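Local coordinates for glutathione-specific gamma-glutamylcyclotransferase (Saccharomyces cerevisiae S288c, PDB 5HWK), which cleaves glutathione, and not other gamma-glutamyl peptides, into 5-oxo-L-proline and a Cys-Gly dipeptide, at residues A36-Q41 and K73-Y78; D177-V182 and T222-T227; Y24-P29 and E135-E140. All blocks are in the same frame, centred on the assembly; numbering follows the deposited sequence.

Contacts 1 and 2 are neighbours, their centres about 12 Å apart, whereas the centre of contact 3 lies about 27 Å from that of contact 1 and about 33 Å from that of contact 2, beyond the centre of the chain. Strand 35-40 joins the first two: Phe39 O of contact 1 lies 3.6 Å from Thr179 CG2 of contact 2. Contact 3 ties helix 135-144 to strand 26-33 of the six-stranded antiparallel sheet, and strand 35-40 follows directly in sequence. Along the chain contact 1 is nested inside the loop that contact 3 closes, and contact 2 comes after both. Contacts 1 and 2 thus join three helices round one edge strand of this ChaC-family fold.

Contact 1: residues A36-Q41 and K73-Y78; sequences ARRFWQ and KNVNLY
Arg38 and Asn74 supply the polar part of this contact. The arginine grips the amide side-on, NE and NH2 both donating to one atom, Asn74 OD1. The NE bond measures 2.7 Å from Arg38 NE to Asn74 OD1, with an N-H...O angle of 160° and the donor in the carbonyl plane. The second, from Arg38 NH2 to Asn74 OD1, is 3.0 Å and more bent, its donor tilted from that plane. OD1 lies at the edge of the guanidinium, near its plane, although guanidinium and amide planes are 57° apart. A weak bond from Arg38 NH2 to Asn74 O adds a backbone acceptor. The same nitrogen gives a hydrogen to a water, 2.8 Å from Arg38 NH2, and this water donates in turn to Val75 O. On the remaining side Arg38 NH1 donates to Arg37 O over 2.9 Å, from above the carbonyl plane; with the bonds to Asn74 it holds the rotation of the guanidinium. The arginine chain reaches this position with a bend at chi2.

Strand 35-40 is an edge strand of a small antiparallel sheet, paired with strand 54-61, and helix 69-78 passes it nearly at right angles, the segment axes 99° apart. Arg38 also makes a cation-pi contact with Tyr220 of helix 219-232.

Two aromatic residues border the polar grip. Trp40 and Asn74 meet tip to tip, with Asn74 ND2 at the edge of the indole, 3.7 Å from Trp40 CZ2; Arg38 CB lies over one indole face, offset toward the rim. Tyr78 CD2 approaches Arg38 NH2 obliquely.

Purely apolar contact is limited to Ala36 CB against Val75 CG2, 4.1 Å apart, at the closest backbone approach of the segments.

Contact 2: residues D177-V182 and T222-T227; sequences DETAKV and TALLET
Thr227 presents its methyl to Ala180 because CG2 stands anti to the backbone N while OG1 lies beside it (chi1 -54°). Leu224 has CG anti to its own backbone N, and chi2 near 61° then sets CD1, the branch that meets the other helix. Thr179 likewise has CG2 anti to N, and this methyl is the one that faces Leu224.

The tightest pair is Ala180 CB with Thr227 CG2 at 3.5 Å, shorter than usual van der Waals contact between carbons. Thr227 CB stands a little further off, 3.8 Å from Ala180 CB, so the alanine methyl is applied to the hydrocarbon side of the threonine. Leu224 CD1 comes 3.8 Å from Thr179 CG2, where the two side chains cross at about a right angle, and it also lies 3.9 Å from Ala180 N.

This is helix-to-helix packing of helix 176-185 on helix 219-232. The segment axes approach to 8.9 Å and cross at -51°, and the small Ala180 occupies the closest backbone approach, next to Thr227. Phe39 of strand 35-40 touches both Thr179 and Leu224, which joins the helix pair to the small sheet.

The polar ends find partners of their own. Thr227 OG1 donates to Ala223 O, 2.8 Å away, one turn earlier in its helix; this oxygen also accepts from Thr227 N, the two donors reaching it from opposite faces of the carbonyl plane. Asp177 OD1 bonds to Tyr231 OH and also reaches Thr227 CG2 at 4.1 Å, crossing it at about a right angle. Replacing Thr227 by a serine would probably open a gap beside Ala180 CB and Asp177 OD1 by removing the methyl that meets them. Thr179 OG1 bonds to Glu174 OE1.

Contact 3: residues Y24-P29 and E135-E140; sequences YTHRIP and EAELGE
His26 ND1 donates to Glu137 OE2 over 2.6 Å, a His-carboxylate hydrogen bond with an N-H...O angle of 160°. The carboxylate oxygen sits at the edge of the imidazole, in its plane, and receives the hydrogen on its anti lone pair, although ring and carboxylate planes are 55° apart. Ile28 lies against the same glutamate, the two chains sliding past each other in opposite directions: Ile28 CG1 is 3.8 Å from Glu137 CD, and CD1 is equally near Glu137 CG. The end of Ile28 also reaches the backbone of the helix, with Ile28 CD1 4.1 Å from Leu138 CA.

The arrangement sets helix 135-144 across strand 26-33, an inner strand of the six-stranded antiparallel sheet, with the segment axes 116° apart. A water bridges the segments at the same oxygen: it donates to Glu137 OE2, 2.8 Å away, and accepts from Arg27 N, giving OE2 a second donor.

Glu137 has CG anti to the backbone N, and its chain runs on extended beyond CG. Backbone hydrogen bonds between His26 and Tyr98 and between Ile28 and Val96, both partners on strand 91-99, position the strand side.

Contact 1: residues A36-Q41 and K73-Y78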
ATOM      1  N   ALA A  36      -3.808  -5.899   3.300  1.00 26.48           N
ATOM      2  CA  ALA A  36      -4.072  -6.058   1.879  1.00 25.71           C
ATOM      3  C   ALA A  36      -4.161  -4.671   1.252  1.00 22.82           C
ATOM      4  O   ALA A  36      -4.758  -3.761   1.829  1.00 25.14           O
ATOM      5  CB  ALA A  36      -5.442  -6.715   1.673  1.00 27.86           C
ATOM      6  N   ARG A  37      -3.649  -4.519   0.036  1.00 21.55           N
ATOM      7  CA  ARG A  37      -3.734  -3.237  -0.676  1.00 20.02           C
ATOM      8  C   ARG A  37      -4.874  -3.309  -1.699  1.00 20.03           C
ATOM      9  O   ARG A  37      -4.963  -4.285  -2.449  1.00 21.04           O
ATOM     10  CB  ARG A  37      -2.431  -2.929  -1.405  1.00 22.02           C
ATOM     11  CG  ARG A  37      -2.492  -1.711  -2.328  1.00 22.07           C
ATOM     12  CD  ARG A  37      -1.160  -1.372  -2.965  1.00 23.46           C
ATOM     13  NE  ARG A  37      -0.604  -2.547  -3.591  1.00 23.15           N
ATOM     14  CZ  ARG A  37       0.680  -2.876  -3.517  1.00 23.89           C
ATOM     15  NH1 ARG A  37       1.579  -2.008  -3.021  1.00 25.36           N
ATOM     16  NH2 ARG A  37       1.094  -4.054  -3.969  1.00 26.41           N
ATOM     17  N   ARG A  38      -5.770  -2.321  -1.673  1.00 19.49           N
ATOM     18  CA  ARG A  38      -6.902  -2.312  -2.594  1.00 18.98           C
ATOM     19  C   ARG A  38      -7.082  -0.893  -3.101  1.00 18.93           C
ATOM     20  O   ARG A  38      -6.817   0.081  -2.395  1.00 19.12           O
ATOM     21  CB  ARG A  38      -8.209  -2.754  -1.877  1.00 19.61           C
ATOM     22  CG  ARG A  38      -8.280  -4.246  -1.506  1.00 20.15           C
ATOM     23  CD  ARG A  38      -8.326  -5.096  -2.753  1.00 20.75           C
ATOM     24  NE  ARG A  38      -8.459  -6.532  -2.525  1.00 21.83           N
ATOM     25  CZ  ARG A  38      -7.440  -7.377  -2.381  1.00 22.21           C
ATOM     26  NH1 ARG A  38      -6.181  -6.926  -2.344  1.00 23.05           N
ATOM     27  NH2 ARG A  38      -7.690  -8.679  -2.242  1.00 24.41           N
ATOM     28  N   PHE A  39      -7.625  -0.771  -4.321  1.00 17.96           N
ATOM     29  CA  PHE A  39      -7.891   0.558  -4.887  1.00 17.69           C
ATOM     30  C   PHE A  39      -9.301   1.009  -4.481  1.00 18.16           C
ATOM     31  O   PHE A  39     -10.214   1.205  -5.292  1.00 20.27           O
ATOM     32  CB  PHE A  39      -7.705   0.558  -6.401  1.00 18.64           C
ATOM     33  CG  PHE A  39      -6.279   0.784  -6.865  1.00 19.15           C
ATOM     34  CD1 PHE A  39      -5.223   0.078  -6.323  1.00 20.81           C
ATOM     35  CD2 PHE A  39      -6.024   1.687  -7.898  1.00 21.07           C
ATOM     36  CE1 PHE A  39      -3.927   0.275  -6.781  1.00 23.33           C
ATOM     37  CE2 PHE A  39      -4.768   1.868  -8.383  1.00 21.65           C
ATOM     38  CZ  PHE A  39      -3.707   1.188  -7.820  1.00 22.67           C
ATOM     39  N   TRP A  40      -9.479   1.100  -3.157  1.00 19.52           N
ATOM     40  CA  TRP A  40     -10.744   1.376  -2.488  1.00 19.74           C
ATOM     41  C   TRP A  40     -10.791   2.749  -1.847  1.00 19.27           C
ATOM     42  O   TRP A  40     -11.633   2.986  -0.962  1.00 20.55           O
ATOM     43  CB  TRP A  40     -11.069   0.279  -1.491  1.00 22.32           C
ATOM     44  CG  TRP A  40     -11.364  -1.035  -2.123  1.00 21.28           C
ATOM     45  CD1 TRP A  40     -11.495  -1.309  -3.471  1.00 22.21           C
ATOM     46  CD2 TRP A  40     -11.653  -2.248  -1.434  1.00 22.98           C
ATOM     47  NE1 TRP A  40     -11.797  -2.642  -3.642  1.00 22.38           N
ATOM     48  CE2 TRP A  40     -11.902  -3.240  -2.407  1.00 21.95           C
ATOM     49  CE3 TRP A  40     -11.674  -2.606  -0.083  1.00 23.39           C
ATOM     50  CZ2 TRP A  40     -12.173  -4.567  -2.068  1.00 24.43           C
ATOM     51  CZ3 TRP A  40     -11.952  -3.933   0.251  1.00 25.04           C
ATOM     52  CH2 TRP A  40     -12.201  -4.886  -0.739  1.00 26.68           C
ATOM     53  N   GLN A  41      -9.926   3.667  -2.282  1.00 19.75           N
ATOM     54  CA  GLN A  41      -9.925   5.043  -1.834  1.00 19.03           C
ATOM     55  C   GLN A  41     -10.220   5.927  -3.045  1.00 19.31           C
ATOM     56  O   GLN A  41      -9.659   5.727  -4.121  1.00 20.34           O
ATOM     57  CB  GLN A  41      -8.580   5.375  -1.199  1.00 19.48           C
ATOM     58  CG  GLN A  41      -8.482   6.772  -0.650  1.00 19.94           C
ATOM     59  CD  GLN A  41      -9.076   6.868   0.754  1.00 21.10           C
ATOM     60  OE1 GLN A  41      -9.744   5.940   1.232  1.00 23.12           O
ATOM     61  NE2 GLN A  41      -8.805   7.973   1.433  1.00 23.98           N
ATOM     62  N   LYS A  73     -13.962 -12.420   1.849  1.00 28.89           N
ATOM     63  CA  LYS A  73     -14.090 -13.145   0.595  1.00 29.92           C
ATOM     64  C   LYS A  73     -13.253 -12.515  -0.509  1.00 27.39           C
ATOM     65  O   LYS A  73     -12.654 -13.225  -1.326  1.00 28.93           O
ATOM     66  CB  LYS A  73     -15.544 -13.219   0.184  1.00 34.33           C
ATOM     67  CG  LYS A  73     -16.213 -14.326   0.967  1.00 38.94           C
ATOM     68  CD  LYS A  73     -17.694 -14.408   0.685  1.00 41.90           C
ATOM     69  CE  LYS A  73     -18.332 -15.512   1.535  1.00 41.31           C
ATOM     70  NZ  LYS A  73     -17.971 -16.886   1.080  1.00 41.43           N
ATOM     71  N   ASN A  74     -13.152 -11.188  -0.518  1.00 26.74           N
ATOM     72  CA  ASN A  74     -12.386 -10.522  -1.569  1.00 26.59           C
ATOM     73  C   ASN A  74     -10.890 -10.785  -1.387  1.00 27.07           C
ATOM     74  O   ASN A  74     -10.168 -11.044  -2.356  1.00 28.10           O
ATOM     75  CB  ASN A  74     -12.681  -9.035  -1.531  1.00 27.28           C
ATOM     76  CG  ASN A  74     -11.854  -8.286  -2.488  1.00 30.06           C
ATOM     77  OD1 ASN A  74     -10.664  -8.062  -2.240  1.00 32.25           O
ATOM     78  ND2 ASN A  74     -12.436  -7.897  -3.605  1.00 31.31           N
ATOM     79  N   VAL A  75     -10.410 -10.731  -0.146  1.00 26.76           N
ATOM     80  CA  VAL A  75      -9.014 -11.058   0.098  1.00 26.77           C
ATOM     81  C   VAL A  75      -8.721 -12.510  -0.243  1.00 27.45           C
ATOM     82  O   VAL A  75      -7.701 -12.813  -0.874  1.00 28.97           O
ATOM     83  CB  VAL A  75      -8.618 -10.687   1.531  1.00 28.29           C
ATOM     84  CG1 VAL A  75      -7.259 -11.315   1.887  1.00 31.86           C
ATOM     85  CG2 VAL A  75      -8.669  -9.163   1.720  1.00 28.95           C
ATOM     86  N   ASN A  76      -9.607 -13.434   0.149  1.00 28.25           N
ATOM     87  CA  ASN A  76      -9.388 -14.837  -0.194  1.00 29.19           C
ATOM     88  C   ASN A  76      -9.434 -15.076  -1.700  1.00 30.22           C
ATOM     89  O   ASN A  76      -8.750 -15.969  -2.207  1.00 32.65           O
ATOM     90  CB  ASN A  76     -10.378 -15.746   0.544  1.00 30.01           C
ATOM     91  CG  ASN A  76     -10.005 -15.954   1.993  1.00 30.06           C
ATOM     92  OD1 ASN A  76      -8.823 -15.871   2.349  1.00 30.53           O
ATOM     93  ND2 ASN A  76     -10.998 -16.208   2.840  1.00 31.10           N
ATOM     94  N   LEU A  77     -10.191 -14.261  -2.438  1.00 28.98           N
ATOM     95  CA  LEU A  77     -10.279 -14.423  -3.883  1.00 28.47           C
ATOM     96  C   LEU A  77      -8.927 -14.240  -4.557  1.00 29.33           C
ATOM     97  O   LEU A  77      -8.654 -14.887  -5.572  1.00 31.24           O
ATOM     98  CB  LEU A  77     -11.292 -13.412  -4.434  1.00 29.26           C
ATOM     99  CG  LEU A  77     -11.665 -13.471  -5.912  1.00 32.61           C
ATOM    100  CD1 LEU A  77     -12.083 -14.890  -6.294  1.00 35.19           C
ATOM    101  CD2 LEU A  77     -12.777 -12.461  -6.227  1.00 34.33           C
ATOM    102  N   TYR A  78      -8.059 -13.381  -4.004  1.00 27.93           N
ATOM    103  CA  TYR A  78      -6.790 -13.058  -4.640  1.00 28.82           C
ATOM    104  C   TYR A  78      -5.566 -13.499  -3.861  1.00 29.96           C
ATOM    105  O   TYR A  78      -4.447 -13.215  -4.293  1.00 34.42           O
ATOM    106  CB  TYR A  78      -6.702 -11.558  -4.959  1.00 28.80           C
ATOM    107  CG  TYR A  78      -7.821 -11.113  -5.871  1.00 28.03           C
ATOM    108  CD1 TYR A  78      -7.791 -11.432  -7.217  1.00 28.75           C
ATOM    109  CD2 TYR A  78      -8.905 -10.361  -5.400  1.00 28.54           C
ATOM    110  CE1 TYR A  78      -8.820 -11.033  -8.073  1.00 30.36           C
ATOM    111  CE2 TYR A  78      -9.928  -9.959  -6.252  1.00 29.68           C
ATOM    112  CZ  TYR A  78      -9.883 -10.310  -7.575  1.00 29.63           C
ATOM    113  OH  TYR A  78     -10.896  -9.908  -8.404  1.00 32.00           O
TER
HETATM  114  O   HOH W   1      -5.855 -10.728  -1.574  1.00 34.95           O

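Contact 2: residues D177-V182 and T222-T227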
ATOM      1  N   ASP A 177     -14.236  -5.445 -11.352  1.00 23.76           N
ATOM      2  CA  ASP A 177     -14.953  -4.877 -12.497  1.00 25.23           C
ATOM      3  C   ASP A 177     -15.413  -3.446 -12.198  1.00 23.11           C
ATOM      4  O   ASP A 177     -15.249  -2.535 -13.027  1.00 24.14           O
ATOM      5  CB  ASP A 177     -16.147  -5.752 -12.864  1.00 29.49           C
ATOM      6  CG  ASP A 177     -16.778  -5.338 -14.158  1.00 36.45           C
ATOM      7  OD1 ASP A 177     -16.072  -5.420 -15.187  1.00 39.37           O
ATOM      8  OD2 ASP A 177     -17.966  -4.936 -14.153  1.00 40.55           O
ATOM      9  N   GLU A 178     -16.044  -3.241 -11.033  1.00 23.72           N
ATOM     10  CA  GLU A 178     -16.479  -1.903 -10.625  1.00 24.36           C
ATOM     11  C   GLU A 178     -15.321  -0.918 -10.559  1.00 21.64           C
ATOM     12  O   GLU A 178     -15.421   0.204 -11.088  1.00 23.27           O
ATOM     13  CB  GLU A 178     -17.234  -1.962  -9.279  1.00 27.32           C
ATOM     14  CG  GLU A 178     -18.622  -2.642  -9.318  1.00 32.37           C
ATOM     15  CD  GLU A 178     -19.153  -3.219  -7.954  1.00 37.89           C
ATOM     16  OE1 GLU A 178     -18.435  -3.298  -6.897  1.00 35.92           O
ATOM     17  OE2 GLU A 178     -20.342  -3.624  -7.959  1.00 44.93           O
ATOM     18  N   THR A 179     -14.218  -1.308  -9.889  1.00 21.21           N
ATOM     19  CA  THR A 179     -13.091  -0.396  -9.765  1.00 20.38           C
ATOM     20  C   THR A 179     -12.488  -0.106 -11.130  1.00 19.48           C
ATOM     21  O   THR A 179     -12.146   1.044 -11.443  1.00 19.95           O
ATOM     22  CB  THR A 179     -12.040  -1.007  -8.848  1.00 20.28           C
ATOM     23  OG1 THR A 179     -12.670  -1.317  -7.584  1.00 20.75           O
ATOM     24  CG2 THR A 179     -10.879  -0.068  -8.584  1.00 21.28           C
ATOM     25  N   ALA A 180     -12.355  -1.136 -11.957  1.00 21.52           N
ATOM     26  CA  ALA A 180     -11.745  -0.963 -13.274  1.00 22.21           C
ATOM     27  C   ALA A 180     -12.537  -0.011 -14.162  1.00 21.80           C
ATOM     28  O   ALA A 180     -11.939   0.780 -14.922  1.00 23.13           O
ATOM     29  CB  ALA A 180     -11.572  -2.312 -13.949  1.00 22.69           C
ATOM     30  N   LYS A 181     -13.868  -0.073 -14.092  1.00 23.04           N
ATOM     31  CA  LYS A 181     -14.701   0.830 -14.889  1.00 24.44           C
ATOM     32  C   LYS A 181     -14.385   2.271 -14.531  1.00 22.25           C
ATOM     33  O   LYS A 181     -14.332   3.144 -15.398  1.00 25.32           O
ATOM     34  CB  LYS A 181     -16.183   0.542 -14.624  1.00 30.23           C
ATOM     35  CG  LYS A 181     -16.686  -0.677 -15.350  1.00 40.36           C
ATOM     36  N   VAL A 182     -14.168   2.551 -13.251  1.00 22.70           N
ATOM     37  CA  VAL A 182     -13.776   3.909 -12.860  1.00 22.16           C
ATOM     38  C   VAL A 182     -12.356   4.243 -13.329  1.00 20.11           C
ATOM     39  O   VAL A 182     -12.111   5.297 -13.945  1.00 23.26           O
ATOM     40  CB  VAL A 182     -13.918   4.076 -11.338  1.00 23.36           C
ATOM     41  CG1 VAL A 182     -13.395   5.446 -10.953  1.00 21.28           C
ATOM     42  CG2 VAL A 182     -15.397   3.847 -10.917  1.00 24.42           C
ATOM     43  N   THR A 222      -2.875  -7.509 -10.642  1.00 26.49           N
ATOM     44  CA  THR A 222      -2.851  -8.087 -11.984  1.00 28.37           C
ATOM     45  C   THR A 222      -4.252  -8.179 -12.588  1.00 27.13           C
ATOM     46  O   THR A 222      -4.450  -7.845 -13.757  1.00 28.36           O
ATOM     47  CB  THR A 222      -2.223  -9.462 -11.929  1.00 31.53           C
ATOM     48  OG1 THR A 222      -0.856  -9.302 -11.574  1.00 34.47           O
ATOM     49  CG2 THR A 222      -2.271 -10.092 -13.305  1.00 33.63           C
ATOM     50  N   ALA A 223      -5.243  -8.609 -11.800  1.00 26.02           N
ATOM     51  CA  ALA A 223      -6.610  -8.702 -12.298  1.00 26.18           C
ATOM     52  C   ALA A 223      -7.176  -7.309 -12.554  1.00 24.33           C
ATOM     53  O   ALA A 223      -7.853  -7.077 -13.563  1.00 25.73           O
ATOM     54  CB  ALA A 223      -7.480  -9.445 -11.291  1.00 28.75           C
ATOM     55  N   LEU A 224      -6.858  -6.361 -11.680  1.00 22.69           N
ATOM     56  CA  LEU A 224      -7.318  -4.989 -11.859  1.00 22.12           C
ATOM     57  C   LEU A 224      -6.780  -4.389 -13.167  1.00 22.26           C
ATOM     58  O   LEU A 224      -7.537  -3.826 -13.983  1.00 23.13           O
ATOM     59  CB  LEU A 224      -6.916  -4.158 -10.640  1.00 21.72           C
ATOM     60  CG  LEU A 224      -7.461  -2.722 -10.691  1.00 21.71           C
ATOM     61  CD1 LEU A 224      -9.014  -2.652 -10.714  1.00 24.49           C
ATOM     62  CD2 LEU A 224      -6.899  -1.962  -9.499  1.00 22.32           C
ATOM     63  N   LEU A 225      -5.479  -4.550 -13.417  1.00 22.34           N
ATOM     64  CA  LEU A 225      -4.904  -3.989 -14.631  1.00 25.55           C
ATOM     65  C   LEU A 225      -5.448  -4.698 -15.864  1.00 26.20           C
ATOM     66  O   LEU A 225      -5.740  -4.041 -16.860  1.00 27.52           O
ATOM     67  CB  LEU A 225      -3.373  -4.071 -14.577  1.00 28.90           C
ATOM     68  CG  LEU A 225      -2.584  -3.478 -15.772  1.00 32.95           C
ATOM     69  CD1 LEU A 225      -2.995  -2.028 -16.093  1.00 33.06           C
ATOM     70  CD2 LEU A 225      -1.070  -3.551 -15.550  1.00 35.79           C
ATOM     71  N   GLU A 226      -5.611  -6.031 -15.815  1.00 26.68           N
ATOM     72  CA  GLU A 226      -6.161  -6.749 -16.964  1.00 28.80           C
ATOM     73  C   GLU A 226      -7.561  -6.253 -17.278  1.00 27.69           C
ATOM     74  O   GLU A 226      -7.922  -6.068 -18.448  1.00 28.82           O
ATOM     75  CB  GLU A 226      -6.199  -8.252 -16.692  1.00 31.11           C
ATOM     76  CG  GLU A 226      -4.843  -8.939 -16.749  1.00 36.48           C
ATOM     77  N   THR A 227      -8.349  -5.982 -16.243  1.00 25.79           N
ATOM     78  CA  THR A 227      -9.719  -5.545 -16.462  1.00 25.45           C
ATOM     79  C   THR A 227      -9.773  -4.111 -16.972  1.00 24.36           C
ATOM     80  O   THR A 227     -10.558  -3.806 -17.876  1.00 26.21           O
ATOM     81  CB  THR A 227     -10.517  -5.695 -15.177  1.00 25.10           C
ATOM     82  OG1 THR A 227     -10.383  -7.040 -14.717  1.00 28.15           O
ATOM     83  CG2 THR A 227     -11.999  -5.396 -15.437  1.00 25.70           C
TER

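Contact 3: residues Y24-P29 and E135-E140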
ATOM      1  N   TYR A  24      15.314  10.435   2.438  1.00 28.12           N
ATOM      2  CA  TYR A  24      15.446   9.089   2.974  1.00 26.41           C
ATOM      3  C   TYR A  24      16.904   8.651   2.895  1.00 26.47           C
ATOM      4  O   TYR A  24      17.647   9.037   1.976  1.00 28.15           O
ATOM      5  CB  TYR A  24      14.551   8.107   2.220  1.00 26.18           C
ATOM      6  CG  TYR A  24      14.967   7.788   0.811  1.00 25.74           C
ATOM      7  CD1 TYR A  24      15.941   6.816   0.566  1.00 27.25           C
ATOM      8  CD2 TYR A  24      14.348   8.412  -0.279  1.00 27.06           C
ATOM      9  CE1 TYR A  24      16.341   6.499  -0.730  1.00 29.22           C
ATOM     10  CE2 TYR A  24      14.739   8.115  -1.571  1.00 28.74           C
ATOM     11  CZ  TYR A  24      15.711   7.137  -1.790  1.00 29.86           C
ATOM     12  OH  TYR A  24      16.086   6.800  -3.070  1.00 34.10           O
ATOM     13  N   THR A  25      17.309   7.814   3.842  1.00 26.46           N
ATOM     14  CA  THR A  25      18.654   7.237   3.771  1.00 27.07           C
ATOM     15  C   THR A  25      18.686   5.729   3.594  1.00 27.81           C
ATOM     16  O   THR A  25      19.786   5.174   3.393  1.00 31.51           O
ATOM     17  CB  THR A  25      19.499   7.596   4.994  1.00 29.22           C
ATOM     18  OG1 THR A  25      18.838   7.072   6.127  1.00 30.54           O
ATOM     19  CG2 THR A  25      19.654   9.109   5.150  1.00 29.74           C
ATOM     20  N   HIS A  26      17.540   5.052   3.666  1.00 27.17           N
ATOM     21  CA  HIS A  26      17.380   3.666   3.250  1.00 26.05           C
ATOM     22  C   HIS A  26      16.056   3.548   2.508  1.00 24.87           C
ATOM     23  O   HIS A  26      15.068   4.221   2.863  1.00 25.79           O
ATOM     24  CB  HIS A  26      17.285   2.716   4.458  1.00 27.83           C
ATOM     25  CG  HIS A  26      18.495   2.727   5.333  1.00 30.51           C
ATOM     26  ND1 HIS A  26      19.547   1.862   5.155  1.00 35.19           N
ATOM     27  CD2 HIS A  26      18.818   3.516   6.374  1.00 31.90           C
ATOM     28  CE1 HIS A  26      20.464   2.096   6.079  1.00 34.35           C
ATOM     29  NE2 HIS A  26      20.050   3.103   6.830  1.00 35.57           N
ATOM     30  N   ARG A  27      16.032   2.650   1.522  1.00 26.48           N
ATOM     31  CA  ARG A  27      14.805   2.311   0.783  1.00 27.16           C
ATOM     32  C   ARG A  27      14.886   0.807   0.568  1.00 30.48           C
ATOM     33  O   ARG A  27      15.691   0.342  -0.246  1.00 32.42           O
ATOM     34  CB  ARG A  27      14.730   3.044  -0.563  1.00 27.30           C
ATOM     35  CG  ARG A  27      13.534   2.651  -1.343  1.00 28.14           C
ATOM     36  CD  ARG A  27      13.507   3.343  -2.735  1.00 29.38           C
ATOM     37  NE  ARG A  27      12.264   3.121  -3.480  1.00 30.30           N
ATOM     38  CZ  ARG A  27      12.075   2.087  -4.292  1.00 30.83           C
ATOM     39  NH1 ARG A  27      13.040   1.183  -4.444  1.00 34.14           N
ATOM     40  NH2 ARG A  27      10.921   1.980  -4.979  1.00 31.84           N
ATOM     41  N   ILE A  28      14.107   0.045   1.317  1.00 27.30           N
ATOM     42  CA  ILE A  28      14.218  -1.412   1.341  1.00 28.03           C
ATOM     43  C   ILE A  28      12.962  -2.002   0.708  1.00 28.16           C
ATOM     44  O   ILE A  28      11.865  -1.793   1.242  1.00 28.24           O
ATOM     45  CB  ILE A  28      14.354  -1.928   2.783  1.00 29.33           C
ATOM     46  CG1 ILE A  28      15.584  -1.319   3.479  1.00 29.63           C
ATOM     47  CG2 ILE A  28      14.324  -3.460   2.786  1.00 31.35           C
ATOM     48  CD1 ILE A  28      15.704  -1.739   4.907  1.00 29.07           C
ATOM     49  N   PRO A  29      13.071  -2.758  -0.397  1.00 30.97           N
ATOM     50  CA  PRO A  29      11.897  -3.451  -0.946  1.00 30.96           C
ATOM     51  C   PRO A  29      11.366  -4.396   0.111  1.00 32.75           C
ATOM     52  O   PRO A  29      12.133  -5.032   0.834  1.00 35.64           O
ATOM     53  CB  PRO A  29      12.471  -4.233  -2.132  1.00 33.99           C
ATOM     54  CG  PRO A  29      13.755  -3.603  -2.443  1.00 35.68           C
ATOM     55  CD  PRO A  29      14.290  -3.064  -1.166  1.00 33.61           C
ATOM     56  N   GLU A 135      18.603  -8.283   2.784  1.00 48.86           N
ATOM     57  CA  GLU A 135      18.359  -8.979   4.052  1.00 48.48           C
ATOM     58  C   GLU A 135      19.209  -8.419   5.197  1.00 47.32           C
ATOM     59  O   GLU A 135      18.718  -8.208   6.310  1.00 45.65           O
ATOM     60  CB  GLU A 135      18.603 -10.485   3.881  1.00 50.37           C
ATOM     61  N   ALA A 136      20.499  -8.195   4.945  1.00 46.33           N
ATOM     62  CA  ALA A 136      21.374  -7.686   6.000  1.00 45.08           C
ATOM     63  C   ALA A 136      20.949  -6.295   6.448  1.00 41.50           C
ATOM     64  O   ALA A 136      20.980  -5.978   7.642  1.00 40.41           O
ATOM     65  CB  ALA A 136      22.819  -7.655   5.502  1.00 46.42           C
ATOM     66  N   GLU A 137      20.592  -5.441   5.494  1.00 39.23           N
ATOM     67  CA  GLU A 137      20.093  -4.102   5.805  1.00 37.36           C
ATOM     68  C   GLU A 137      18.802  -4.171   6.622  1.00 37.70           C
ATOM     69  O   GLU A 137      18.643  -3.464   7.629  1.00 35.14           O
ATOM     70  CB  GLU A 137      19.879  -3.350   4.493  1.00 36.30           C
ATOM     71  CG  GLU A 137      19.519  -1.899   4.660  1.00 37.14           C
ATOM     72  CD  GLU A 137      19.337  -1.206   3.329  1.00 39.27           C
ATOM     73  OE1 GLU A 137      19.385  -1.889   2.280  1.00 43.16           O
ATOM     74  OE2 GLU A 137      19.134   0.022   3.326  1.00 41.00           O
ATOM     75  N   LEU A 138      17.861  -5.025   6.212  1.00 36.69           N
ATOM     76  CA  LEU A 138      16.646  -5.176   7.011  1.00 35.70           C
ATOM     77  C   LEU A 138      16.983  -5.704   8.406  1.00 35.88           C
ATOM     78  O   LEU A 138      16.425  -5.243   9.406  1.00 35.32           O
ATOM     79  CB  LEU A 138      15.659  -6.093   6.293  1.00 35.33           C
ATOM     80  CG  LEU A 138      14.393  -6.386   7.091  1.00 36.36           C
ATOM     81  CD1 LEU A 138      13.614  -5.113   7.352  1.00 37.29           C
ATOM     82  CD2 LEU A 138      13.537  -7.362   6.291  1.00 39.59           C
ATOM     83  N   GLY A 139      17.915  -6.656   8.493  1.00 36.87           N
ATOM     84  CA  GLY A 139      18.269  -7.197   9.792  1.00 37.96           C
ATOM     85  C   GLY A 139      18.817  -6.140  10.729  1.00 39.05           C
ATOM     86  O   GLY A 139      18.495  -6.129  11.918  1.00 38.74           O
ATOM     87  N   GLU A 140      19.633  -5.222  10.202  1.00 38.81           N
ATOM     88  CA  GLU A 140      20.143  -4.124  11.020  1.00 41.55           C
ATOM     89  C   GLU A 140      19.023  -3.198  11.474  1.00 40.26           C
ATOM     90  O   GLU A 140      19.007  -2.752  12.625  1.00 40.85           O
ATOM     91  CB  GLU A 140      21.208  -3.339  10.258  1.00 43.54           C
ATOM     92  CG  GLU A 140      21.755  -2.152  11.037  1.00 44.86           C
TER
HETATM   93  O   HOH W   2      18.553   1.437   0.956  1.00 38.80           O